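Side-chain contacts in ribosomal RNA small subunit methyltransferase D (Escherichia coli, PDB 2FPO), which methylates the N2 atom of guanine 966 in the 16S rRNA of the assembled 30S particle, using S-adenosyl-L-methionine as methyl donor: residues N47-A50 against P51-V54; E178-G182 against Q183-R187. All coordinates share one frame; numbering follows the deposited sequence. Where two conformers were deposited one is given.

Interaction 1: residues N47-A50 against P51-V54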
loop_
_atom_site.group_PDB
_atom_site.type_symbol
_atom_site.label_atom_id
_atom_site.label_comp_id
_atom_site.label_asym_id
_atom_site.label_seq_id
_atom_site.Cartn_x
_atom_site.Cartn_y
_atom_site.Cartn_z
ATOM N N ASN A 47 -8.586 -10.014 -2.500
ATOM C CA ASN A 47 -9.076 -11.334 -2.121
ATOM C C ASN A 47 -8.231 -11.895 -0.964
ATOM O O ASN A 47 -8.796 -12.402 0.008
ATOM C CB ASN A 47 -9.153 -12.279 -3.328
ATOM C CG ASN A 47 -10.193 -11.829 -4.382
ATOM O OD1 ASN A 47 -10.936 -10.861 -4.186
ATOM N ND2 ASN A 47 -10.229 -12.536 -5.514
ATOM N N TRP A 48 -6.898 -11.763 -1.039
ATOM C CA TRP A 48 -6.032 -12.194 0.099
ATOM C C TRP A 48 -6.349 -11.446 1.405
ATOM O O TRP A 48 -6.232 -12.003 2.496
ATOM C CB TRP A 48 -4.534 -11.976 -0.173
ATOM C CG TRP A 48 -3.895 -12.791 -1.289
ATOM C CD1 TRP A 48 -4.333 -13.979 -1.822
ATOM C CD2 TRP A 48 -2.692 -12.460 -1.986
ATOM N NE1 TRP A 48 -3.464 -14.406 -2.815
ATOM C CE2 TRP A 48 -2.445 -13.494 -2.927
ATOM C CE3 TRP A 48 -1.776 -11.403 -1.884
ATOM C CZ2 TRP A 48 -1.320 -13.494 -3.767
ATOM C CZ3 TRP A 48 -0.679 -11.389 -2.723
ATOM C CH2 TRP A 48 -0.455 -12.440 -3.660
ATOM N N LEU A 49 -6.704 -10.166 1.275
ATOM C CA LEU A 49 -6.938 -9.260 2.410
ATOM C C LEU A 49 -8.378 -9.231 2.912
ATOM O O LEU A 49 -8.668 -8.578 3.907
ATOM C CB LEU A 49 -6.529 -7.831 2.011
ATOM C CG LEU A 49 -5.017 -7.595 1.844
ATOM C CD1 LEU A 49 -4.743 -6.152 1.448
ATOM C CD2 LEU A 49 -4.239 -7.972 3.105
ATOM N N ALA A 50 -9.272 -9.939 2.222
ATOM C CA ALA A 50 -10.727 -9.828 2.465
ATOM C C ALA A 50 -11.111 -10.036 3.949
ATOM O O ALA A 50 -11.880 -9.256 4.496
ATOM C CB ALA A 50 -11.499 -10.780 1.550
ATOM N N PRO A 51 -10.551 -11.061 4.615
ATOM C CA PRO A 51 -10.944 -11.245 6.012
ATOM C C PRO A 51 -10.297 -10.326 7.060
ATOM O O PRO A 51 -10.581 -10.500 8.242
ATOM C CB PRO A 51 -10.590 -12.714 6.273
ATOM C CG PRO A 51 -9.426 -12.975 5.393
ATOM C CD PRO A 51 -9.623 -12.121 4.161
ATOM N N VAL A 52 -9.441 -9.378 6.649
ATOM C CA VAL A 52 -8.774 -8.465 7.588
ATOM C C VAL A 52 -8.937 -6.976 7.232
ATOM O O VAL A 52 -8.532 -6.104 7.998
ATOM C CB VAL A 52 -7.274 -8.795 7.776
ATOM C CG1 VAL A 52 -7.109 -10.195 8.422
ATOM C CG2 VAL A 52 -6.529 -8.737 6.460
ATOM N N ILE A 53 -9.515 -6.711 6.062
ATOM C CA ILE A 53 -9.571 -5.364 5.496
ATOM C C ILE A 53 -10.579 -4.469 6.258
ATOM O O ILE A 53 -10.324 -3.295 6.444
ATOM C CB ILE A 53 -9.870 -5.396 3.939
ATOM C CG1 ILE A 53 -9.764 -3.994 3.317
ATOM C CG2 ILE A 53 -11.237 -6.011 3.650
ATOM C CD1 ILE A 53 -8.341 -3.416 3.362
ATOM N N VAL A 54 -11.699 -5.044 6.730
ATOM C CA VAL A 54 -12.705 -4.249 7.456
ATOM C C VAL A 54 -12.088 -3.762 8.757
ATOM O O VAL A 54 -11.542 -4.552 9.535
ATOM C CB VAL A 54 -14.051 -5.000 7.675
ATOM C CG1 VAL A 54 -15.103 -4.138 8.509
ATOM C CG2 VAL A 54 -14.648 -5.412 6.324
HETATM O O HOH W 1 -12.590 -7.957 6.949
#

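Interaction 2: residues E178-G182 against Q183-R187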
loop_
_atom_site.group_PDB
_atom_site.type_symbol
_atom_site.label_atom_id
_atom_site.label_comp_id
_atom_site.label_asym_id
_atom_site.label_seq_id
_atom_site.Cartn_x
_atom_site.Cartn_y
_atom_site.Cartn_z
ATOM N N GLU A 178 1.828 -15.489 -2.222
ATOM C CA GLU A 178 2.644 -15.139 -3.387
ATOM C C GLU A 178 1.962 -15.473 -4.723
ATOM O O GLU A 178 1.399 -16.535 -4.875
ATOM C CB GLU A 178 4.016 -15.818 -3.325
ATOM C CG GLU A 178 4.958 -15.332 -4.441
ATOM C CD GLU A 178 6.278 -16.073 -4.481
ATOM O OE1 GLU A 178 6.270 -17.280 -4.769
ATOM O OE2 GLU A 178 7.332 -15.440 -4.245
ATOM N N LYS A 179 2.025 -14.556 -5.675
ATOM C CA LYS A 179 1.577 -14.823 -7.030
ATOM C C LYS A 179 2.621 -14.278 -7.986
ATOM O O LYS A 179 3.066 -13.139 -7.858
ATOM C CB LYS A 179 0.241 -14.144 -7.324
ATOM C CG LYS A 179 -0.289 -14.416 -8.731
ATOM C CD LYS A 179 -1.591 -13.681 -9.001
ATOM C CE LYS A 179 -2.283 -14.266 -10.240
ATOM N NZ LYS A 179 -3.673 -13.732 -10.459
ATOM N N VAL A 180 3.013 -15.097 -8.948
ATOM C CA VAL A 180 3.876 -14.634 -10.021
ATOM C C VAL A 180 3.067 -14.550 -11.309
ATOM O O VAL A 180 2.426 -15.515 -11.712
ATOM C CB VAL A 180 5.143 -15.514 -10.165
ATOM C CG1 VAL A 180 6.004 -15.041 -11.317
ATOM C CG2 VAL A 180 5.944 -15.477 -8.864
ATOM N N ALA A 181 3.060 -13.367 -11.914
ATOM C CA ALA A 181 2.406 -13.150 -13.199
ATOM C C ALA A 181 3.266 -12.234 -14.052
ATOM O O ALA A 181 3.566 -11.096 -13.676
ATOM C CB ALA A 181 1.012 -12.561 -13.017
ATOM N N GLY A 182 3.657 -12.753 -15.207
ATOM C CA GLY A 182 4.567 -12.054 -16.098
ATOM C C GLY A 182 5.963 -11.983 -15.509
ATOM O O GLY A 182 6.536 -12.980 -15.052
ATOM N N GLN A 183 6.499 -10.778 -15.522
ATOM C CA GLN A 183 7.827 -10.518 -15.008
ATOM C C GLN A 183 7.786 -10.179 -13.508
ATOM O O GLN A 183 8.813 -9.824 -12.951
ATOM C CB GLN A 183 8.434 -9.343 -15.790
ATOM C CG GLN A 183 7.484 -8.121 -15.881
ATOM C CD GLN A 183 8.142 -6.833 -16.389
ATOM O OE1 GLN A 183 8.062 -5.787 -15.734
ATOM N NE2 GLN A 183 8.770 -6.902 -17.570
ATOM N N VAL A 184 6.612 -10.277 -12.865
ATOM C CA VAL A 184 6.409 -9.659 -11.525
ATOM C C VAL A 184 5.965 -10.635 -10.426
ATOM O O VAL A 184 5.085 -11.466 -10.630
ATOM C CB VAL A 184 5.415 -8.457 -11.570
ATOM C CG1 VAL A 184 5.447 -7.671 -10.259
ATOM C CG2 VAL A 184 5.733 -7.525 -12.724
ATOM N N ALA A 185 6.584 -10.512 -9.258
ATOM C CA ALA A 185 6.195 -11.295 -8.094
ATOM C C ALA A 185 5.412 -10.418 -7.134
ATOM O O ALA A 185 5.878 -9.365 -6.707
ATOM C CB ALA A 185 7.408 -11.915 -7.423
ATOM N N TYR A 186 4.193 -10.854 -6.832
ATOM C CA TYR A 186 3.300 -10.141 -5.918
ATOM C C TYR A 186 3.269 -10.936 -4.629
ATOM O O TYR A 186 2.894 -12.096 -4.634
ATOM C CB TYR A 186 1.906 -10.046 -6.528
ATOM C CG TYR A 186 1.903 -9.424 -7.908
ATOM C CD1 TYR A 186 1.797 -8.036 -8.065
ATOM C CD2 TYR A 186 2.005 -10.216 -9.055
ATOM C CE1 TYR A 186 1.801 -7.467 -9.310
ATOM C CE2 TYR A 186 2.003 -9.643 -10.315
ATOM C CZ TYR A 186 1.889 -8.265 -10.426
ATOM O OH TYR A 186 1.911 -7.672 -11.655
ATOM N N ARG A 187 3.690 -10.327 -3.527
ATOM C CA ARG A 187 3.850 -11.068 -2.271
ATOM C C ARG A 187 3.167 -10.365 -1.085
ATOM O O ARG A 187 3.041 -9.148 -1.057
ATOM C CB ARG A 187 5.331 -11.274 -1.963
ATOM C CG ARG A 187 6.070 -12.092 -3.010
ATOM C CD ARG A 187 7.559 -12.192 -2.689
ATOM N NE ARG A 187 8.217 -13.064 -3.654
ATOM C CZ ARG A 187 9.095 -12.657 -4.560
ATOM N NH1 ARG A 187 9.439 -11.388 -4.633
ATOM N NH2 ARG A 187 9.639 -13.528 -5.383
#

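Interaction 1: residues N47-A50 against P51-V54
L49 and V52 meet through single methyl branches, and their first torsions decide which ones. In L49, CG stands opposite the carbonyl carbon (chi1 -70°), CD1 continues the line of the chain and CD2 branches off toward V52; in V52, chi1 of -64° places CG1 opposite the carbonyl carbon and leaves CG2 flanked by backbone on both sides. V52 CG2 is the methyl that touches, lying 4.1 Å from L49 CD2, with the two side chains running obliquely past each other. V52 CG2 also sits against the backbone, 3.3 Å from L49 O.

The same carbonyl ties the turn together: V52 N donates to L49 O at 3.0 Å with a fairly straight N-H (163°). This is the weakly bonded, kinked C-terminal turn of helix 39-53, a helix packed on the central sheet of a Rossmann-like methyltransferase fold. P51 probably contributes to the kink. Its ring nitrogen has no hydrogen to offer, and P51 CD occupies the place of the missing N-H, 3.8 Å from W48 O and a tight 3.5 Å from A50 CB.

I53 turns CG1 anti to its own N, which leaves I53 CG2 to rest 3.4 Å from A50 O. That oxygen also accepts a hydrogen bond from a water, which in turn accepts one from V54 N at 3.1 Å, bridging the chain where it leaves the helix. L49 and I53 are buried, and both reach I125 of strand 123-128; L49 and V52 also touch L155 of strand 154-161.

Interaction 2: residues E178-G182 against Q183-R187
A β-hairpin with a two-residue turn joins strands 173-181 and 184-191 at the edge of the mixed sheet, and this contact is its closed end. G182 and Q183 fill the corners of a type II' turn, G182 with the positive phi (69°) that glycine favours. Antiparallel bonds follow, among them Y186 N to K179 O at 2.7 Å, nearly linear.

On the face carrying E178 and R187, the glutamate and arginine run alongside each other in the same direction, R187 CG opposite its carbonyl carbon and the chain extended to NE beside the carboxylate. E178 OE2 receives R187 NE at 2.6 Å through its anti lone pair, near the guanidinium plane, and R187 NH2 adds a weak bond to it. The flat groups are turned 53° apart, and A185 CB sits over the rim of one guanidinium face. On the other, V184 CG1 sits over the rim of the Y186 ring, and Y186 CE2 lies 4.1 Å from A181 CB.

A methionine at R187 would probably leave the E178 carboxylate without its charged mate and free to turn. With both bonds on OE2, this one-oxygen grip is likely to polarise the carboxylate unevenly while tying the strands across a non-hydrogen-bonded pair.

Overall arrangement
Interaction 1 closes helix 39-53 and interaction 2 closes the hairpin at the sheet edge; their centres are 19 Å apart, yet W48 brings them into direct touch. Its indole spans the gap, with W48 CH2 3.5 Å from Y186 O and 3.8 Å from K179 N, so the ring lies against the backbone where the hairpin strands pair. One turn earlier on the helix, T44 OG1 hydrogen-bonds K179 NZ, and, a further turn back, V41 meets Y186. The pair thus illustrates a general principle of Rossmann-like methyltransferases: a helix covers a sheet whose far edge is an antiparallel hairpin, here with 184-191 placed between 154-161 and 173-181.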